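PDB 2YGL: blood group a-and b-cleaving endo-beta-galactosidase from Streptococcus pneumoniae, which probably binds host glycans through two tandem family 51 carbohydrate-binding modules, which would bring the blood-group-antigen-cleaving hydrolase to its substrate. Local coordinates for residues 12-17 and 71-76; 45-50 and 162-167; 83-88 and 133-138; 105-110 and 147-152; 109-114 and 141-146. All blocks are in the same frame, centred on the assembly; numbering follows the deposited sequence.

Contact 1: residues 12-17 and 71-76; sequences MDWSSA and ISYDIS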
# COMPACT_ATOMS: atom_id res chain seq x y z
N MET A 12 -15.98 7.30 8.54
CA MET A 12 -16.42 6.31 7.55
C MET A 12 -17.91 6.02 7.71
O MET A 12 -18.53 6.42 8.69
CB MET A 12 -15.62 5.01 7.68
CG MET A 12 -14.12 5.18 7.73
SD MET A 12 -13.27 3.60 7.89
CE MET A 12 -11.92 4.08 8.95
N ASP A 13 -18.47 5.31 6.73
CA ASP A 13 -19.86 4.88 6.78
C ASP A 13 -19.90 3.41 7.18
O ASP A 13 -19.30 2.57 6.51
CB ASP A 13 -20.54 5.08 5.42
CG ASP A 13 -20.32 6.47 4.85
OD1 ASP A 13 -20.58 7.47 5.56
OD2 ASP A 13 -19.89 6.57 3.68
N TRP A 14 -20.60 3.11 8.27
CA TRP A 14 -20.77 1.72 8.70
C TRP A 14 -21.70 0.96 7.76
O TRP A 14 -22.63 1.55 7.20
CB TRP A 14 -21.24 1.61 10.16
CG TRP A 14 -22.50 2.37 10.50
CD1 TRP A 14 -23.74 2.20 9.95
CD2 TRP A 14 -22.64 3.40 11.49
NE1 TRP A 14 -24.64 3.06 10.53
CE2 TRP A 14 -23.99 3.81 11.47
CE3 TRP A 14 -21.76 4.02 12.38
CZ2 TRP A 14 -24.48 4.81 12.32
CZ3 TRP A 14 -22.24 5.02 13.22
CH2 TRP A 14 -23.60 5.40 13.18
N SER A 15 -21.43 -0.33 7.56
CA SER A 15 -22.32 -1.18 6.76
C SER A 15 -23.59 -1.49 7.54
O SER A 15 -24.67 -1.63 6.96
CB SER A 15 -21.60 -2.47 6.35
OG SER A 15 -21.14 -3.19 7.48
N SER A 16 -23.46 -1.58 8.86
CA SER A 16 -24.59 -1.70 9.78
C SER A 16 -24.18 -1.29 11.19
O SER A 16 -23.00 -1.29 11.54
CB SER A 16 -25.16 -3.13 9.78
OG SER A 16 -24.20 -4.07 10.22
N ALA A 17 -25.18 -0.93 12.00
CA ALA A 17 -24.95 -0.53 13.38
C ALA A 17 -26.18 -0.85 14.22
O ALA A 17 -27.29 -0.44 13.90
CB ALA A 17 -24.62 0.96 13.46
N ILE A 71 -21.33 -2.96 15.42
CA ILE A 71 -21.07 -1.92 14.43
C ILE A 71 -20.00 -2.42 13.46
O ILE A 71 -18.85 -2.68 13.85
CB ILE A 71 -20.65 -0.58 15.09
CG1 ILE A 71 -21.67 -0.17 16.15
CG2 ILE A 71 -20.51 0.52 14.04
CD1 ILE A 71 -21.08 0.52 17.35
N SER A 72 -20.38 -2.57 12.19
CA SER A 72 -19.52 -3.17 11.18
C SER A 72 -19.14 -2.19 10.07
O SER A 72 -19.93 -1.31 9.71
CB SER A 72 -20.20 -4.39 10.56
OG SER A 72 -20.48 -5.36 11.54
N TYR A 73 -17.93 -2.36 9.54
CA TYR A 73 -17.43 -1.55 8.44
C TYR A 73 -16.86 -2.42 7.32
O TYR A 73 -16.16 -3.41 7.59
CB TYR A 73 -16.35 -0.58 8.93
CG TYR A 73 -16.84 0.46 9.91
CD1 TYR A 73 -16.92 0.18 11.27
CD2 TYR A 73 -17.22 1.74 9.48
CE1 TYR A 73 -17.37 1.13 12.18
CE2 TYR A 73 -17.67 2.70 10.38
CZ TYR A 73 -17.74 2.38 11.73
OH TYR A 73 -18.19 3.32 12.64
N ASP A 74 -17.16 -2.05 6.08
CA ASP A 74 -16.60 -2.71 4.91
C ASP A 74 -15.22 -2.13 4.64
O ASP A 74 -15.08 -0.94 4.32
CB ASP A 74 -17.51 -2.54 3.69
CG ASP A 74 -16.96 -3.20 2.43
OD1 ASP A 74 -16.02 -4.02 2.52
OD2 ASP A 74 -17.48 -2.90 1.34
N ILE A 75 -14.20 -2.97 4.77
CA ILE A 75 -12.82 -2.54 4.53
C ILE A 75 -12.18 -3.28 3.34
O ILE A 75 -10.95 -3.34 3.23
CB ILE A 75 -11.94 -2.66 5.82
CG1 ILE A 75 -11.94 -4.09 6.37
CG2 ILE A 75 -12.42 -1.66 6.87
CD1 ILE A 75 -10.84 -4.38 7.37
N SER A 76 -13.02 -3.80 2.45
CA SER A 76 -12.57 -4.53 1.25
C SER A 76 -11.67 -3.68 0.36
O SER A 76 -12.01 -2.54 0.04
CB SER A 76 -13.77 -5.02 0.43
OG SER A 76 -14.54 -5.95 1.17
O HOH W 1 -18.89 5.75 11.61
O HOH W 2 -18.86 0.10 5.65
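Trp14 CG stands between the backbone N and the carbonyl carbon (chi1 55°), and Tyr73 CG beside its own backbone N (chi1 -65°); the two side chains cross obliquely. The contact is the edge pairing of a beta-sandwich sheet: 16-17, an outermost strand, runs antiparallel to 69-74. Trp14 CB lies over one face of the tyrosine ring in a CH-pi contact, 4.0 Å from the ring centroid, and Tyr73 OH reaches the indole edge near its plane, 3.6 Å from Trp14 CE3. Met12 SD stands oblique to the same phenol, a Met-aromatic contact. Ser72 N donates almost straight to Ser16 O (3.0 Å, 168°), and Ser15 N gives a more bent bond to Ser72 O (2.8 Å). Ser72 OG turns instead to Ser147 of the next strand. A water bonded to Tyr73 OH at 2.7 Å donates to Met12 O at 3.0 Å.

Contact 2: residues 45-50 and 162-167; sequences ISLLTS and VFADAK
Leu47 and Val162 reach toward each other tip to tip, Leu47 CD2 stopping 3.7 Å from Val162 CG2. Ile45 and Val162 instead slide past each other in opposite directions: Ile45 CG2 lies 3.8 Å from Val162 CB, and Ile45 CG1 meets the other valine branch, CG1, at 4.0 Å. Val162 CG1 is thus given to Ile45, whereas CG2 touches both Ile45 CG2 and the leucine tip. Its chi1 of -74° puts CG1 anti to the carbonyl carbon and leaves CG2 between N and carbonyl carbon, turned to Leu47. Ala164 adds its methyl from two residues further on, with CB 3.8 Å from Ile45 CG2 and 3.9 Å from Leu47 CD1. The strands behind these side chains, 45-48 and 162-164, cross at 91° with their axes 7.9 Å apart, and no hydrogen bond joins them. This is face packing in the beta sandwich: the two-stranded antiparallel ribbon of 45-48 and 54-57 lies across the long strand 160-171 of a main sheet. All four side chains are buried and apolar. Phe163 points away from the ribbon and packs on Thr85 and Ile87. A type II turn from Phe163 to Ala166 bends the chain at Asp165, and Lys167 NZ forms a salt bridge with Asp165 OD2 at 3.2 Å.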
# COMPACT_ATOMS: atom_id res chain seq x y z
N ILE A 45 -16.48 12.27 24.12
CA ILE A 45 -16.16 10.95 24.65
C ILE A 45 -15.01 11.07 25.66
O ILE A 45 -13.99 11.71 25.37
CB ILE A 45 -15.77 9.96 23.52
CG1 ILE A 45 -17.00 9.62 22.67
CG2 ILE A 45 -15.12 8.69 24.08
CD1 ILE A 45 -16.68 9.02 21.31
N SER A 46 -15.19 10.49 26.84
CA SER A 46 -14.14 10.49 27.85
C SER A 46 -14.05 9.17 28.61
O SER A 46 -15.06 8.53 28.88
CB SER A 46 -14.28 11.67 28.81
OG SER A 46 -15.48 11.60 29.56
N LEU A 47 -12.82 8.80 28.95
CA LEU A 47 -12.56 7.55 29.66
C LEU A 47 -11.57 7.77 30.78
O LEU A 47 -10.73 8.69 30.73
CB LEU A 47 -12.02 6.49 28.70
CG LEU A 47 -13.01 5.79 27.77
CD1 LEU A 47 -12.29 4.88 26.77
CD2 LEU A 47 -14.03 5.01 28.57
N LEU A 48 -11.67 6.92 31.80
CA LEU A 48 -10.70 6.88 32.87
C LEU A 48 -9.44 6.18 32.37
O LEU A 48 -9.50 5.03 31.92
CB LEU A 48 -11.29 6.12 34.07
CG LEU A 48 -10.80 6.41 35.48
CD1 LEU A 48 -11.09 7.85 35.89
CD2 LEU A 48 -11.47 5.44 36.45
N THR A 49 -8.31 6.87 32.44
CA THR A 49 -7.03 6.28 32.06
C THR A 49 -6.23 5.89 33.31
O THR A 49 -6.78 5.85 34.41
CB THR A 49 -6.23 7.20 31.09
OG1 THR A 49 -5.08 6.49 30.61
CG2 THR A 49 -5.78 8.49 31.76
N SER A 50 -4.94 5.60 33.13
CA SER A 50 -4.08 5.23 34.25
C SER A 50 -3.98 6.36 35.28
O SER A 50 -4.06 7.54 34.93
CB SER A 50 -2.69 4.83 33.75
OG SER A 50 -1.97 4.18 34.78
N VAL A 162 -17.85 3.09 24.70
CA VAL A 162 -17.20 3.94 23.71
C VAL A 162 -15.95 3.29 23.15
O VAL A 162 -15.14 2.70 23.88
CB VAL A 162 -16.86 5.36 24.24
CG1 VAL A 162 -18.13 6.21 24.34
CG2 VAL A 162 -16.12 5.30 25.57
N PHE A 163 -15.81 3.38 21.83
CA PHE A 163 -14.59 3.01 21.14
C PHE A 163 -13.86 4.33 20.86
O PHE A 163 -13.96 4.89 19.77
CB PHE A 163 -14.92 2.23 19.86
CG PHE A 163 -15.71 0.96 20.09
CD1 PHE A 163 -17.10 1.00 20.21
CD2 PHE A 163 -15.07 -0.27 20.20
CE1 PHE A 163 -17.84 -0.17 20.44
CE2 PHE A 163 -15.79 -1.45 20.42
CZ PHE A 163 -17.18 -1.40 20.54
N ALA A 164 -13.17 4.82 21.88
CA ALA A 164 -12.50 6.12 21.84
C ALA A 164 -11.29 6.11 20.92
O ALA A 164 -10.47 5.19 20.98
CB ALA A 164 -12.10 6.57 23.24
N ASP A 165 -11.20 7.13 20.07
CA ASP A 165 -10.09 7.31 19.12
C ASP A 165 -10.01 6.19 18.06
O ASP A 165 -8.95 5.95 17.47
CB ASP A 165 -8.76 7.47 19.87
CG ASP A 165 -7.67 8.08 19.00
OD1 ASP A 165 -7.92 9.13 18.38
OD2 ASP A 165 -6.56 7.51 18.95
N ALA A 166 -11.14 5.53 17.82
CA ALA A 166 -11.21 4.38 16.92
C ALA A 166 -10.75 4.72 15.50
O ALA A 166 -11.36 5.56 14.82
CB ALA A 166 -12.62 3.79 16.90
N LYS A 167 -9.68 4.07 15.06
CA LYS A 167 -9.04 4.39 13.78
C LYS A 167 -8.50 3.15 13.06
O LYS A 167 -8.12 2.16 13.69
CB LYS A 167 -7.91 5.40 13.99
CG LYS A 167 -6.76 4.89 14.87
CD LYS A 167 -5.58 5.87 14.93
CE LYS A 167 -5.84 6.98 15.92
NZ LYS A 167 -4.58 7.62 16.38

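Contact 3: residues 83-88 and 133-138; sequences FETYIG and QFISVT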
# COMPACT_ATOMS: atom_id res chain seq x y z
N PHE A 83 -5.85 -1.84 13.38
CA PHE A 83 -6.97 -1.17 14.02
C PHE A 83 -6.58 -0.81 15.45
O PHE A 83 -6.07 -1.65 16.19
CB PHE A 83 -8.23 -2.05 14.01
CG PHE A 83 -9.35 -1.52 14.86
CD1 PHE A 83 -10.09 -0.41 14.46
CD2 PHE A 83 -9.66 -2.13 16.08
CE1 PHE A 83 -11.13 0.08 15.25
CE2 PHE A 83 -10.69 -1.64 16.88
CZ PHE A 83 -11.43 -0.54 16.46
N GLU A 84 -6.81 0.45 15.82
CA GLU A 84 -6.48 0.91 17.17
C GLU A 84 -7.60 1.74 17.80
O GLU A 84 -8.21 2.57 17.13
CB GLU A 84 -5.16 1.69 17.16
CG GLU A 84 -3.94 0.80 16.87
CD GLU A 84 -2.61 1.52 17.00
OE1 GLU A 84 -2.59 2.77 17.01
OE2 GLU A 84 -1.59 0.82 17.10
N THR A 85 -7.86 1.47 19.08
CA THR A 85 -8.90 2.17 19.84
C THR A 85 -8.72 1.96 21.35
O THR A 85 -8.09 1.00 21.79
CB THR A 85 -10.33 1.72 19.42
OG1 THR A 85 -11.30 2.63 19.95
CG2 THR A 85 -10.65 0.31 19.91
N TYR A 86 -9.29 2.88 22.13
CA TYR A 86 -9.42 2.72 23.57
C TYR A 86 -10.87 2.34 23.87
O TYR A 86 -11.80 2.95 23.33
CB TYR A 86 -9.07 4.02 24.30
CG TYR A 86 -7.62 4.44 24.17
CD1 TYR A 86 -7.20 5.21 23.09
CD2 TYR A 86 -6.69 4.09 25.14
CE1 TYR A 86 -5.87 5.61 22.96
CE2 TYR A 86 -5.35 4.49 25.03
CZ TYR A 86 -4.96 5.24 23.93
OH TYR A 86 -3.65 5.64 23.80
N ILE A 87 -11.06 1.34 24.73
CA ILE A 87 -12.41 0.91 25.10
C ILE A 87 -12.68 1.05 26.59
O ILE A 87 -11.78 0.93 27.41
CB ILE A 87 -12.73 -0.55 24.64
CG1 ILE A 87 -11.66 -1.53 25.15
CG2 ILE A 87 -12.89 -0.61 23.13
CD1 ILE A 87 -12.08 -2.99 25.10
N GLY A 88 -13.95 1.30 26.91
CA GLY A 88 -14.41 1.40 28.29
C GLY A 88 -15.82 1.94 28.31
O GLY A 88 -16.42 2.17 27.26
N GLN A 133 -9.01 0.12 28.22
CA GLN A 133 -8.09 -0.82 27.58
C GLN A 133 -7.78 -0.34 26.17
O GLN A 133 -8.68 0.07 25.43
CB GLN A 133 -8.68 -2.23 27.53
CG GLN A 133 -8.76 -2.94 28.89
CD GLN A 133 -7.40 -3.40 29.41
OE1 GLN A 133 -6.44 -3.55 28.65
NE2 GLN A 133 -7.32 -3.64 30.71
N PHE A 134 -6.50 -0.38 25.80
CA PHE A 134 -6.05 -0.02 24.46
C PHE A 134 -5.97 -1.26 23.58
O PHE A 134 -5.35 -2.26 23.95
CB PHE A 134 -4.69 0.69 24.51
CG PHE A 134 -4.13 1.07 23.16
CD1 PHE A 134 -4.75 2.05 22.38
CD2 PHE A 134 -2.97 0.47 22.68
CE1 PHE A 134 -4.24 2.40 21.14
CE2 PHE A 134 -2.45 0.82 21.43
CZ PHE A 134 -3.08 1.79 20.66
N ILE A 135 -6.61 -1.19 22.41
CA ILE A 135 -6.60 -2.28 21.45
C ILE A 135 -5.71 -1.91 20.26
O ILE A 135 -5.82 -0.82 19.71
CB ILE A 135 -8.03 -2.61 20.92
CG1 ILE A 135 -8.98 -2.96 22.08
CG2 ILE A 135 -7.99 -3.76 19.90
CD1 ILE A 135 -10.44 -3.06 21.66
N SER A 136 -4.82 -2.83 19.90
CA SER A 136 -4.04 -2.72 18.68
C SER A 136 -3.95 -4.10 18.03
O SER A 136 -3.22 -4.97 18.50
CB SER A 136 -2.66 -2.14 18.96
OG SER A 136 -2.01 -1.78 17.75
N VAL A 137 -4.71 -4.29 16.95
CA VAL A 137 -4.73 -5.56 16.24
C VAL A 137 -4.30 -5.42 14.78
O VAL A 137 -4.57 -4.40 14.14
CB VAL A 137 -6.13 -6.26 16.30
CG1 VAL A 137 -6.40 -6.80 17.70
CG2 VAL A 137 -7.24 -5.32 15.85
N THR A 138 -3.61 -6.44 14.28
CA THR A 138 -3.20 -6.49 12.88
C THR A 138 -4.39 -6.90 12.02
O THR A 138 -5.17 -7.78 12.39
CB THR A 138 -2.03 -7.49 12.67
OG1 THR A 138 -1.02 -7.26 13.66
CG2 THR A 138 -1.41 -7.32 11.29
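Phe83 faces Val137 at one end of a regular antiparallel pair, and Ile87 faces Gln133 at the other, within a main sheet of the module's beta sandwich. Backbone bonds come first: three hydrogen-bonded pairs, Phe83 with Val137, Thr85 with Ile135 and Ile87 with Gln133, give six N-H...O bonds. The bond from Ile135 N to Thr85 O is short and nearly linear (2.7 Å, 176°). Apolar packing fills the face bearing Phe83, Thr85, Ile87, Ile135 and Val137. There Ile135 CD1 lies 3.8 Å from both Thr85 CG2 and Ile87 CG2, the two isoleucines crossing at about a right angle, while Val137 CG2 comes to the edge of the Phe83 ring. Ile106 and Ile108 of the facing sheet cover this side, so it belongs to the core. Aromatic and polar contacts occupy the other face. Phe134 CG is anti to its backbone N (chi1 179°), and CD1 of its ring lies over the centre of the Tyr86 ring, 3.6 Å from Tyr86 CZ; the ring planes, 46° apart, are oblique. Lys55 makes a cation-pi contact with Tyr86. Phe134 CZ also touches the Glu84 carboxylate, 3.7 Å from Glu84 CD. Next to it, Ser136 OG donates to Glu84 OE2 at 2.7 Å, meeting the oxygen on its anti side, slightly out of the carboxylate plane.

Contact 4: residues 105-110 and 147-152; sequences RIEIEI and SLKSFA. With CA (calcium ion), chain C.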
# COMPACT_ATOMS: atom_id res chain seq x y z
N ARG A 105 -18.48 -7.98 28.17
CA ARG A 105 -17.42 -8.25 27.19
C ARG A 105 -17.45 -7.26 26.02
O ARG A 105 -18.51 -6.85 25.57
CB ARG A 105 -17.59 -9.67 26.66
CG ARG A 105 -16.35 -10.27 26.03
CD ARG A 105 -16.50 -11.78 25.88
NE ARG A 105 -17.45 -12.18 24.84
CZ ARG A 105 -18.70 -12.60 25.07
NH1 ARG A 105 -19.17 -12.69 26.31
NH2 ARG A 105 -19.47 -12.95 24.06
N ILE A 106 -16.26 -6.90 25.54
CA ILE A 106 -16.11 -6.17 24.29
C ILE A 106 -15.18 -6.96 23.37
O ILE A 106 -14.09 -7.38 23.79
CB ILE A 106 -15.56 -4.73 24.50
CG1 ILE A 106 -16.54 -3.90 25.34
CG2 ILE A 106 -15.31 -4.04 23.15
CD1 ILE A 106 -15.97 -2.58 25.86
N GLU A 107 -15.61 -7.17 22.13
CA GLU A 107 -14.81 -7.91 21.16
C GLU A 107 -14.62 -7.14 19.86
O GLU A 107 -15.44 -6.31 19.48
CB GLU A 107 -15.46 -9.26 20.84
CG GLU A 107 -15.45 -10.27 21.97
CD GLU A 107 -16.25 -11.52 21.65
OE1 GLU A 107 -16.99 -11.53 20.63
OE2 GLU A 107 -16.14 -12.50 22.41
N ILE A 108 -13.50 -7.43 19.19
CA ILE A 108 -13.28 -6.99 17.82
C ILE A 108 -13.17 -8.23 16.94
O ILE A 108 -12.42 -9.16 17.25
CB ILE A 108 -12.02 -6.09 17.68
CG1 ILE A 108 -12.09 -4.88 18.62
CG2 ILE A 108 -11.82 -5.65 16.22
CD1 ILE A 108 -13.26 -3.91 18.38
N GLU A 109 -13.95 -8.23 15.86
CA GLU A 109 -14.05 -9.38 14.97
C GLU A 109 -13.72 -8.96 13.54
O GLU A 109 -14.18 -7.91 13.08
CB GLU A 109 -15.46 -9.95 15.04
CG GLU A 109 -15.70 -11.24 14.27
CD GLU A 109 -17.08 -11.82 14.51
OE1 GLU A 109 -17.40 -12.16 15.67
OE2 GLU A 109 -17.86 -11.92 13.54
N ILE A 110 -12.91 -9.76 12.86
CA ILE A 110 -12.62 -9.56 11.44
C ILE A 110 -12.96 -10.83 10.66
O ILE A 110 -12.38 -11.89 10.92
CB ILE A 110 -11.14 -9.15 11.18
CG1 ILE A 110 -10.82 -7.82 11.87
CG2 ILE A 110 -10.87 -9.05 9.68
CD1 ILE A 110 -9.33 -7.49 11.94
N SER A 147 -15.75 -5.77 12.75
CA SER A 147 -16.92 -5.61 13.62
C SER A 147 -16.56 -5.22 15.04
O SER A 147 -15.70 -5.83 15.68
CB SER A 147 -17.75 -6.90 13.62
OG SER A 147 -18.52 -7.00 12.44
N LEU A 148 -17.24 -4.18 15.52
CA LEU A 148 -17.13 -3.71 16.90
C LEU A 148 -18.30 -4.27 17.71
O LEU A 148 -19.45 -3.89 17.48
CB LEU A 148 -17.12 -2.18 16.94
CG LEU A 148 -15.81 -1.41 16.71
CD1 LEU A 148 -15.04 -1.85 15.46
CD2 LEU A 148 -16.09 0.09 16.66
N LYS A 149 -18.00 -5.17 18.63
CA LYS A 149 -19.02 -5.90 19.38
C LYS A 149 -18.96 -5.59 20.87
O LYS A 149 -17.89 -5.57 21.47
CB LYS A 149 -18.86 -7.41 19.17
CG LYS A 149 -18.96 -7.86 17.71
CD LYS A 149 -18.43 -9.28 17.52
CE LYS A 149 -19.42 -10.34 17.97
NZ LYS A 149 -18.84 -11.71 17.91
N SER A 150 -20.13 -5.34 21.47
CA SER A 150 -20.21 -5.11 22.91
C SER A 150 -21.35 -5.89 23.56
O SER A 150 -22.49 -5.86 23.08
CB SER A 150 -20.31 -3.61 23.24
OG SER A 150 -21.38 -2.99 22.54
N PHE A 151 -21.02 -6.59 24.64
CA PHE A 151 -21.96 -7.49 25.31
C PHE A 151 -22.44 -6.89 26.64
O PHE A 151 -21.65 -6.69 27.57
CB PHE A 151 -21.33 -8.87 25.51
CG PHE A 151 -21.11 -9.64 24.23
CD1 PHE A 151 -19.95 -9.44 23.47
CD2 PHE A 151 -22.05 -10.56 23.79
CE1 PHE A 151 -19.75 -10.15 22.28
CE2 PHE A 151 -21.85 -11.27 22.60
CZ PHE A 151 -20.70 -11.06 21.84
N ALA A 152 -23.74 -6.62 26.71
CA ALA A 152 -24.36 -5.93 27.85
C ALA A 152 -24.54 -6.80 29.08
O ALA A 152 -24.56 -6.29 30.20
CB ALA A 152 -25.71 -5.34 27.44
CA CA C . -25.02 -4.42 31.42
O HOH W 3 -25.61 -5.90 33.03
O HOH W 4 -25.97 -2.82 32.92
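Arg105 and Phe151 lie side by side, pointing the same way. Arg105 CB rests 4.0 Å from Phe151 CB and CD1; a bend at chi3 (71°) then turns NE back toward the CD1-CE1 side of the ring. NE donates to Glu107 OE2 at 2.8 Å; OE2 lies near the guanidinium plane, while NE approaches it from above the carboxylate plane. CZ is 3.8 Å from the Phe151 centroid, close to the ring normal, making a stacked cation-pi contact with planes 30° apart. At the tip, NH2 stands over the ring centre, 3.2 Å from Phe151 CZ. The charge chain continues from Glu107 OE1, in a long, weak salt bridge to Lys149 NZ (3.3 Å), to Glu109 OE1, which takes a 2.7 Å bond from Lys149 NZ on its syn side. Alternation of the two cations with the glutamates probably stabilises all four charges. Past Phe151, Ala152 O binds calcium at 2.3 Å, with Val102, His155, Asp159 and two waters completing the site. On the reverse face Ile106, Ile108 and Leu148 pack on Phe163 of strand 160-171 in the sandwich core. The antiparallel strands 105-110 and 145-151 are themselves flanked in their five-stranded sheet by 113-117 beside the former and 69-74 beside the latter.

Contact 5: residues 109-114 and 141-146; sequences EIDGKV and QNAKKI
Ile110 and Ile146 form the buried, tightly packed side of the contact. They are a non-hydrogen-bonded antiparallel pair whose CG1 atoms lie 3.9 Å apart, the isoleucine chains crossing at a slant. Ile110 CG2, anti to its backbone N, reaches Ala143 CB at 3.8 Å, and Ile75, just past strand 69-74, touches Ala143 and Ile146. The solvent side is polar and more open. Strands 105-110 and 113-117 are joined in a beta hairpin by a type I' turn from Ile110 to Lys113, with Asp111 and Gly112 at its corners. Asp111 leans across to the loop before strand 145-151, while the exposed Lys144 and Lys145 send their ends away from the turn. Asp111 OD2 takes the N-H of Lys144 through its syn lone pair (3.0 Å, 158°). Lys145 N donates to Asp111 OD1 at 2.8 Å on a more bent path. Lys144 N also lies 3.3 Å from Asp111 OD1, a weak second bond. Asp111 N returns a bond to Lys145 O at 3.0 Å. One carboxylate thus receives two successive backbone amides, fixing its rotation and tying the hairpin turn to the start of the next strand; these two N-H donors would be expected to favour its ionised form.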
# COMPACT_ATOMS: atom_id res chain seq x y z
N GLU A 109 -13.95 -8.23 15.86
CA GLU A 109 -14.05 -9.38 14.97
C GLU A 109 -13.72 -8.96 13.54
O GLU A 109 -14.18 -7.91 13.08
CB GLU A 109 -15.46 -9.95 15.04
CG GLU A 109 -15.70 -11.24 14.27
CD GLU A 109 -17.08 -11.82 14.51
OE1 GLU A 109 -17.40 -12.16 15.67
OE2 GLU A 109 -17.86 -11.92 13.54
N ILE A 110 -12.91 -9.76 12.86
CA ILE A 110 -12.62 -9.56 11.44
C ILE A 110 -12.96 -10.83 10.66
O ILE A 110 -12.38 -11.89 10.92
CB ILE A 110 -11.14 -9.15 11.18
CG1 ILE A 110 -10.82 -7.82 11.87
CG2 ILE A 110 -10.87 -9.05 9.68
CD1 ILE A 110 -9.33 -7.49 11.94
N ASP A 111 -13.90 -10.70 9.73
CA ASP A 111 -14.34 -11.80 8.86
C ASP A 111 -14.65 -13.10 9.62
O ASP A 111 -14.21 -14.19 9.22
CB ASP A 111 -13.32 -12.05 7.74
CG ASP A 111 -13.10 -10.83 6.86
OD1 ASP A 111 -14.06 -10.07 6.62
OD2 ASP A 111 -11.95 -10.64 6.40
N GLY A 112 -15.39 -12.98 10.71
CA GLY A 112 -15.81 -14.14 11.50
C GLY A 112 -14.83 -14.58 12.57
O GLY A 112 -15.13 -15.49 13.35
N LYS A 113 -13.66 -13.95 12.60
CA LYS A 113 -12.61 -14.29 13.57
C LYS A 113 -12.49 -13.23 14.66
O LYS A 113 -12.28 -12.06 14.37
CB LYS A 113 -11.26 -14.45 12.86
CG LYS A 113 -10.86 -15.89 12.53
CD LYS A 113 -11.65 -16.44 11.35
CE LYS A 113 -11.09 -17.79 10.91
NZ LYS A 113 -11.90 -18.38 9.81
N VAL A 114 -12.62 -13.66 15.92
CA VAL A 114 -12.38 -12.78 17.06
C VAL A 114 -10.89 -12.46 17.13
O VAL A 114 -10.06 -13.34 17.37
CB VAL A 114 -12.86 -13.42 18.39
CG1 VAL A 114 -12.48 -12.54 19.58
CG2 VAL A 114 -14.36 -13.67 18.36
N GLN A 141 -4.28 -8.82 5.07
CA GLN A 141 -4.29 -8.11 3.78
C GLN A 141 -5.59 -8.33 3.01
O GLN A 141 -6.05 -7.45 2.28
CB GLN A 141 -3.09 -8.52 2.94
CG GLN A 141 -2.77 -7.58 1.77
CD GLN A 141 -1.58 -8.04 0.93
OE1 GLN A 141 -0.95 -9.06 1.22
NE2 GLN A 141 -1.27 -7.27 -0.11
N ASN A 142 -6.18 -9.50 3.19
CA ASN A 142 -7.41 -9.91 2.51
C ASN A 142 -8.71 -9.45 3.17
O ASN A 142 -9.80 -9.66 2.62
CB ASN A 142 -7.43 -11.44 2.37
CG ASN A 142 -6.81 -12.13 3.58
OD1 ASN A 142 -5.60 -12.36 3.63
ND2 ASN A 142 -7.65 -12.47 4.56
N ALA A 143 -8.61 -8.81 4.34
CA ALA A 143 -9.78 -8.50 5.18
C ALA A 143 -10.88 -7.70 4.49
O ALA A 143 -10.60 -6.76 3.74
CB ALA A 143 -9.35 -7.81 6.47
N LYS A 144 -12.13 -8.08 4.76
CA LYS A 144 -13.30 -7.46 4.13
C LYS A 144 -14.21 -6.74 5.12
O LYS A 144 -14.80 -5.71 4.79
CB LYS A 144 -14.10 -8.52 3.36
CG LYS A 144 -13.42 -9.00 2.07
CD LYS A 144 -14.13 -10.21 1.48
CE LYS A 144 -13.50 -10.64 0.16
NZ LYS A 144 -12.07 -11.05 0.31
N LYS A 145 -14.31 -7.27 6.34
CA LYS A 145 -15.28 -6.78 7.32
C LYS A 145 -14.70 -6.75 8.73
O LYS A 145 -14.20 -7.76 9.23
CB LYS A 145 -16.53 -7.66 7.29
CG LYS A 145 -17.73 -7.11 8.05
CD LYS A 145 -18.83 -8.15 8.11
CE LYS A 145 -20.16 -7.54 8.51
NZ LYS A 145 -21.26 -8.53 8.38
N ILE A 146 -14.77 -5.58 9.37
CA ILE A 146 -14.39 -5.44 10.77
C ILE A 146 -15.61 -5.09 11.62
O ILE A 146 -16.42 -4.23 11.24
CB ILE A 146 -13.21 -4.44 10.98
CG1 ILE A 146 -12.69 -4.50 12.43
CG2 ILE A 146 -13.59 -3.01 10.56
CD1 ILE A 146 -11.32 -3.86 12.65

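In the fold
All five contacts lie in the first of the two modules. Contacts 1, 4 and 5 share one five-stranded antiparallel sheet: strand 69-74 of contact 1 adjoins strand 145-151, used by contacts 4 and 5, which also share Glu109 and Ile110. Their centres lie about 12 to 14 Å apart. Contact 3 and the 162-167 half of contact 2, centres about 9 Å apart, meet in the opposing sheet. Contacts 3 and 4, centres about 11 Å apart, join the sheets through core packing. Along the chain, contacts 1 and 2 cross, 45-50 falling between 12-17 and 71-76; contacts 3, 4 and 5 open after contact 1 closes and nest within contact 2, so distant sequence forms one compact sandwich with calcium at one end.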